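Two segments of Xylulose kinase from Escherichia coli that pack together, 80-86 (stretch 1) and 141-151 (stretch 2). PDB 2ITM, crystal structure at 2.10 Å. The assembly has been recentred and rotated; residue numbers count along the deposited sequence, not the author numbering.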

ATOM      1  N   ALA A  80     -31.547 -19.126   6.884  1.00 19.99           N
ATOM      2  CA  ALA A  80     -32.710 -19.814   6.356  1.00 25.96           C
ATOM      3  C   ALA A  80     -32.708 -21.327   6.616  1.00 26.96           C
ATOM      4  O   ALA A  80     -31.970 -22.071   5.991  1.00 24.38           O
ATOM      5  N   THR A  81     -33.546 -21.757   7.544  1.00 26.70           N
ATOM      6  CA  THR A  81     -33.765 -23.169   7.796  1.00 31.58           C
ATOM      7  C   THR A  81     -35.066 -23.667   7.171  1.00 23.24           C
ATOM      8  O   THR A  81     -36.145 -23.260   7.565  1.00 22.85           O
ATOM      9  N   LEU A  82     -34.936 -24.560   6.200  1.00 24.58           N
ATOM     10  CA  LEU A  82     -36.073 -25.070   5.451  1.00 27.99           C
ATOM     11  C   LEU A  82     -36.522 -26.454   5.917  1.00 31.54           C
ATOM     12  O   LEU A  82     -35.786 -27.429   5.806  1.00 25.19           O
ATOM     13  N   LEU A  83     -37.751 -26.532   6.397  1.00 27.87           N
ATOM     14  CA  LEU A  83     -38.310 -27.772   6.882  1.00 25.10           C
ATOM     15  C   LEU A  83     -39.466 -28.234   6.011  1.00 33.35           C
ATOM     16  O   LEU A  83     -40.261 -27.428   5.555  1.00 28.43           O
ATOM     17  N   ASP A  84     -39.566 -29.540   5.802  1.00 31.88           N
ATOM     18  CA  ASP A  84     -40.780 -30.124   5.284  1.00 35.56           C
ATOM     19  C   ASP A  84     -41.879 -30.334   6.300  1.00 30.63           C
ATOM     20  O   ASP A  84     -41.766 -29.956   7.432  1.00 34.60           O
ATOM     21  N   ALA A  85     -42.951 -30.962   5.848  1.00 44.35           N
ATOM     22  CA  ALA A  85     -44.148 -31.148   6.650  1.00 34.09           C
ATOM     23  C   ALA A  85     -43.924 -32.123   7.773  1.00 26.25           C
ATOM     24  O   ALA A  85     -44.690 -32.151   8.717  1.00 32.92           O
ATOM     25  N   GLN A  86     -42.859 -32.905   7.683  1.00 26.39           N
ATOM     26  CA  GLN A  86     -42.470 -33.779   8.775  1.00 30.27           C
ATOM     27  C   GLN A  86     -41.382 -33.179   9.655  1.00 31.61           C
ATOM     28  O   GLN A  86     -40.828 -33.855  10.496  1.00 35.25           O
ATOM     29  N   GLU A 141     -37.269 -28.465  -6.677  1.00 32.52           N
ATOM     30  CA  GLU A 141     -37.651 -29.702  -6.040  1.00 38.94           C
ATOM     31  C   GLU A 141     -37.675 -29.576  -4.529  1.00 30.51           C
ATOM     32  O   GLU A 141     -38.566 -30.094  -3.880  1.00 37.69           O
ATOM     33  N   ILE A 142     -36.688 -28.881  -3.982  1.00 52.78           N
ATOM     34  CA  ILE A 142     -36.686 -28.494  -2.577  1.00 33.86           C
ATOM     35  C   ILE A 142     -37.818 -27.541  -2.232  1.00 32.09           C
ATOM     36  O   ILE A 142     -38.529 -27.758  -1.274  1.00 36.48           O
ATOM     37  N   PHE A 143     -37.964 -26.474  -3.005  1.00 22.90           N
ATOM     38  CA  PHE A 143     -38.979 -25.470  -2.727  1.00 28.48           C
ATOM     39  C   PHE A 143     -40.364 -26.077  -2.596  1.00 33.96           C
ATOM     40  O   PHE A 143     -41.122 -25.733  -1.704  1.00 31.26           O
ATOM     41  N   ARG A 144     -40.677 -26.983  -3.510  1.00 40.19           N
ATOM     42  CA  ARG A 144     -41.937 -27.709  -3.537  1.00 41.49           C
ATOM     43  C   ARG A 144     -42.287 -28.347  -2.194  1.00 38.15           C
ATOM     44  O   ARG A 144     -43.446 -28.534  -1.885  1.00 37.09           O
ATOM     45  N   GLN A 145     -41.274 -28.679  -1.407  1.00 38.19           N
ATOM     46  CA  GLN A 145     -41.463 -29.432  -0.169  1.00 38.20           C
ATOM     47  C   GLN A 145     -41.487 -28.566   1.110  1.00 42.45           C
ATOM     48  O   GLN A 145     -41.627 -29.075   2.205  1.00 33.92           O
ATOM     49  N   ILE A 146     -41.342 -27.260   0.964  1.00 42.66           N
ATOM     50  CA  ILE A 146     -41.218 -26.380   2.114  1.00 22.88           C
ATOM     51  C   ILE A 146     -42.524 -26.253   2.883  1.00 35.15           C
ATOM     52  O   ILE A 146     -43.540 -25.867   2.330  1.00 31.29           O
ATOM     53  N   ASP A 147     -42.478 -26.578   4.170  1.00 29.23           N
ATOM     54  CA  ASP A 147     -43.609 -26.383   5.054  1.00 33.23           C
ATOM     55  C   ASP A 147     -43.344 -25.260   6.012  1.00 19.43           C
ATOM     56  O   ASP A 147     -44.247 -24.572   6.441  1.00 24.17           O
ATOM     57  N   LYS A 148     -42.078 -25.080   6.339  1.00 26.70           N
ATOM     58  CA  LYS A 148     -41.668 -24.148   7.368  1.00 32.42           C
ATOM     59  C   LYS A 148     -40.283 -23.582   7.077  1.00 26.17           C
ATOM     60  O   LYS A 148     -39.382 -24.297   6.653  1.00 25.33           O
ATOM     61  N   VAL A 149     -40.145 -22.288   7.316  1.00 26.31           N
ATOM     62  CA  VAL A 149     -38.869 -21.602   7.308  1.00 25.98           C
ATOM     63  C   VAL A 149     -38.555 -21.032   8.698  1.00 27.16           C
ATOM     64  O   VAL A 149     -39.279 -20.205   9.215  1.00 23.07           O
ATOM     65  N   LEU A 150     -37.471 -21.510   9.288  1.00 23.11           N
ATOM     66  CA  LEU A 150     -37.085 -21.074  10.616  1.00 22.52           C
ATOM     67  C   LEU A 150     -35.723 -20.408  10.614  1.00 20.97           C
ATOM     68  O   LEU A 150     -34.789 -20.877   9.975  1.00 29.52           O
ATOM     69  N   LEU A 151     -35.619 -19.316  11.344  1.00 15.96           N
ATOM     70  CA  LEU A 151     -34.330 -18.787  11.697  1.00 18.30           C
ATOM     71  C   LEU A 151     -33.583 -19.763  12.606  1.00 21.12           C
ATOM     72  O   LEU A 151     -34.159 -20.676  13.146  1.00 28.99           O
TER

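The carbonyl of Leu-83 accepts two backbone hydrogen bonds from consecutive residues. Asp-147 N reaches Leu-83 O at 2.7 Å, and Lys-148 N reaches the same Leu-83 O at 3.1 Å. This fork lies at the Leu-83/Lys-148 pair of the antiparallel pairing. Lys-148 O returns to Leu-83 N at 2.8 Å. Farther along, Leu-150 N donates to Thr-81 O at 2.8 Å, and Thr-81 N donates to Leu-150 O at 2.9 Å. The position of Leu-150 O is less sure, so this bond carries less weight. Val-149 CA also makes a CA-H...O contact with Thr-81 O at 3.2 Å.

The side chains alternate between the two faces of this pairing. Leu-82 and Val-149 share one face. Leu-82 has chi1 m, with chi2 between wells at -134°. Its two methyls meet different neighbours. Leu-82 CD2 lies 4.0 Å from CG2 of Val-149, whose chi1 is t. Leu-82 CD1 comes very close to Ile-146 CD1, at 3.1 Å, and lies 4.4 Å from Ile-142 CG2. Ile-146 is m,t and Ile-142 is m,m. Leu-82 thus links the strand partner to residues that precede it in the chain, forming a small apolar cluster.

Thr-81, Leu-83, Lys-148 and Leu-150 occupy the other face. Leu-83 and Leu-150 are both m,t, and Leu-83 CD1 meets Leu-150 CD1 at 3.7 Å. This contact runs diagonally, since Leu-83 pairs with Lys-148 in the register. Leu-83 CB and Lys-148 CB are 4.0 Å apart, but the end of the lysine leads away. Its NZ is hydrogen-bonded elsewhere in the structure. Thr-81 has chi1 m, and Thr-81 CB lies 4.2 Å from Leu-150 CB.

Around Asp-84, Ala-85 and Asp-147 the contact becomes more polar. Asp-147 points its CA-to-CB bond toward stretch 1, with chi1 t. Asp-147 CB lies 3.4 Å from Ala-85 N. Asp-84 has chi1 p, and its CA-to-CB bond points away overall, though CB touches the other stretch. Its OD1 accepts a weak hydrogen bond from Gln-86 N at 2.8 Å, within its own stretch. Asp-84 CA makes a CA-H...O contact with Gln-145 O at 3.4 Å.

Two waters bridge this end. Water 1 donates to Asp-84 O at 2.8 Å and to Asp-147 OD1 at 3.0 Å, so it joins a backbone carbonyl to a carboxylate. Water 2 accepts from Ala-85 N at 2.8 Å and donates to Gln-145 O at 2.6 Å. It connects backbone atoms that lie 4.3 Å apart, Ala-85 N and Gln-145 O.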

ATOM      1  CB  ALA A  80     -32.889 -19.519   4.902  1.00 17.43           C
ATOM      2  CB  THR A  81     -33.755 -23.460   9.308  1.00 38.65           C
ATOM      3  OG1 THR A  81     -32.620 -22.853   9.923  1.00 26.32           O
ATOM      4  CG2 THR A  81     -33.585 -24.935   9.569  1.00 21.03           C
ATOM      5  CB  LEU A  82     -35.759 -25.145   3.964  1.00 27.99           C
ATOM      6  CG  LEU A  82     -35.380 -23.916   3.146  1.00 42.12           C
ATOM      7  CD1 LEU A  82     -36.148 -23.906   1.874  1.00 40.72           C
ATOM      8  CD2 LEU A  82     -35.540 -22.623   3.891  1.00 26.46           C
ATOM      9  CB  LEU A  83     -38.789 -27.592   8.318  1.00 35.42           C
ATOM     10  CG  LEU A  83     -37.763 -27.106   9.331  1.00 20.79           C
ATOM     11  CD1 LEU A  83     -38.369 -27.043  10.686  1.00 24.99           C
ATOM     12  CD2 LEU A  83     -36.536 -27.961   9.344  1.00 14.69           C
ATOM     13  CB  ASP A  84     -40.500 -31.414   4.500  1.00 36.26           C
ATOM     14  CG  ASP A  84     -40.141 -32.598   5.395  1.00 40.44           C
ATOM     15  OD1 ASP A  84     -40.333 -32.520   6.615  1.00 29.53           O
ATOM     16  OD2 ASP A  84     -39.670 -33.645   4.945  1.00 25.04           O
ATOM     17  CB  ALA A  85     -45.285 -31.618   5.787  1.00 31.75           C
ATOM     18  CB  GLN A  86     -42.020 -35.137   8.243  1.00 31.97           C
ATOM     19  CG  GLN A  86     -43.144 -36.052   7.871  1.00 35.35           C
ATOM     20  CD  GLN A  86     -43.761 -35.696   6.537  1.00 58.78           C
ATOM     21  OE1 GLN A  86     -43.121 -35.834   5.504  1.00 39.94           O
ATOM     22  NE2 GLN A  86     -45.001 -35.220   6.560  1.00 38.95           N
ATOM     23  CB  GLU A 141     -36.679 -30.796  -6.449  1.00 46.28           C
ATOM     24  CG  GLU A 141     -36.024 -30.563  -7.801  1.00 84.21           C
ATOM     25  CD  GLU A 141     -34.865 -29.579  -7.747  1.00 92.51           C
ATOM     26  OE1 GLU A 141     -34.437 -29.113  -8.819  1.00 73.21           O
ATOM     27  OE2 GLU A 141     -34.380 -29.279  -6.648  1.00 57.61           O
ATOM     28  CB  ILE A 142     -35.363 -27.843  -2.201  1.00 40.70           C
ATOM     29  CG1 ILE A 142     -34.185 -28.779  -2.450  1.00 38.84           C
ATOM     30  CG2 ILE A 142     -35.411 -27.325  -0.805  1.00 42.06           C
ATOM     31  CD1 ILE A 142     -34.171 -29.976  -1.608  1.00 50.14           C
ATOM     32  CB  PHE A 143     -38.990 -24.388  -3.801  1.00 25.68           C
ATOM     33  CG  PHE A 143     -39.796 -23.183  -3.434  1.00 25.58           C
ATOM     34  CD1 PHE A 143     -39.260 -22.192  -2.650  1.00 45.02           C
ATOM     35  CD2 PHE A 143     -41.096 -23.048  -3.865  1.00 47.14           C
ATOM     36  CE1 PHE A 143     -40.001 -21.098  -2.307  1.00 34.17           C
ATOM     37  CE2 PHE A 143     -41.837 -21.954  -3.533  1.00 30.86           C
ATOM     38  CZ  PHE A 143     -41.287 -20.980  -2.746  1.00 49.51           C
ATOM     39  CB  ARG A 144     -41.862 -28.798  -4.604  1.00 44.88           C
ATOM     40  CG  ARG A 144     -43.102 -28.972  -5.452  1.00 78.02           C
ATOM     41  CD  ARG A 144     -43.001 -30.088  -6.489  1.00 91.53           C
ATOM     42  NE  ARG A 144     -44.153 -30.104  -7.389  1.00120.28           N
ATOM     43  CZ  ARG A 144     -44.219 -30.793  -8.525  1.00129.38           C
ATOM     44  NH1 ARG A 144     -43.201 -31.544  -8.920  1.00 84.46           N
ATOM     45  NH2 ARG A 144     -45.313 -30.733  -9.273  1.00131.60           N
ATOM     46  CB  GLN A 145     -40.373 -30.490  -0.025  1.00 38.20           C
ATOM     47  CG  GLN A 145     -40.326 -31.540  -1.092  1.00 33.01           C
ATOM     48  CD  GLN A 145     -39.102 -32.422  -0.938  1.00 47.09           C
ATOM     49  OE1 GLN A 145     -38.157 -32.321  -1.707  1.00 36.28           O
ATOM     50  NE2 GLN A 145     -39.115 -33.270   0.068  1.00 33.45           N
ATOM     51  CB  ILE A 146     -40.766 -24.981   1.678  1.00 36.05           C
ATOM     52  CG1 ILE A 146     -39.371 -25.007   1.081  1.00 37.14           C
ATOM     53  CG2 ILE A 146     -40.815 -24.016   2.840  1.00 31.61           C
ATOM     54  CD1 ILE A 146     -38.967 -23.706   0.511  1.00 29.80           C
ATOM     55  CB  ASP A 147     -43.942 -27.687   5.788  1.00 43.31           C
ATOM     56  CG  ASP A 147     -45.279 -27.623   6.513  1.00 36.85           C
ATOM     57  OD1 ASP A 147     -45.302 -27.584   7.756  1.00 30.35           O
ATOM     58  OD2 ASP A 147     -46.357 -27.591   5.932  1.00 39.16           O
ATOM     59  CB  LYS A 148     -41.673 -24.830   8.734  1.00 41.89           C
ATOM     60  CG  LYS A 148     -42.392 -24.069   9.797  1.00 41.94           C
ATOM     61  CD  LYS A 148     -43.829 -23.872   9.429  1.00 39.63           C
ATOM     62  CE  LYS A 148     -44.715 -24.320  10.547  1.00 54.86           C
ATOM     63  NZ  LYS A 148     -46.096 -23.900  10.322  1.00 40.56           N
ATOM     64  CB  VAL A 149     -38.860 -20.474   6.264  1.00 29.11           C
ATOM     65  CG1 VAL A 149     -37.595 -19.672   6.334  1.00 27.04           C
ATOM     66  CG2 VAL A 149     -39.063 -21.032   4.884  1.00 24.89           C
ATOM     67  CB  LEU A 150     -37.100 -22.229  11.604  1.00 21.43           C
ATOM     68  CG  LEU A 150     -38.406 -22.960  11.868  1.00 30.46           C
ATOM     69  CD1 LEU A 150     -38.169 -24.048  12.868  1.00 13.26           C
ATOM     70  CD2 LEU A 150     -39.464 -22.011  12.351  1.00 19.27           C
ATOM     71  CB  LEU A 151     -34.485 -17.412  12.338  1.00 23.38           C
ATOM     72  CG  LEU A 151     -35.065 -16.322  11.441  1.00 20.92           C
ATOM     73  CD1 LEU A 151     -35.643 -15.193  12.244  1.00 20.73           C
ATOM     74  CD2 LEU A 151     -33.996 -15.804  10.505  1.00 21.14           C
TER
HETATM   75  O   HOH W   1     -42.928 -28.382   9.366  1.00 38.87           O
HETATM   76  O   HOH W   2     -43.423 -30.795   3.112  1.00 39.78           O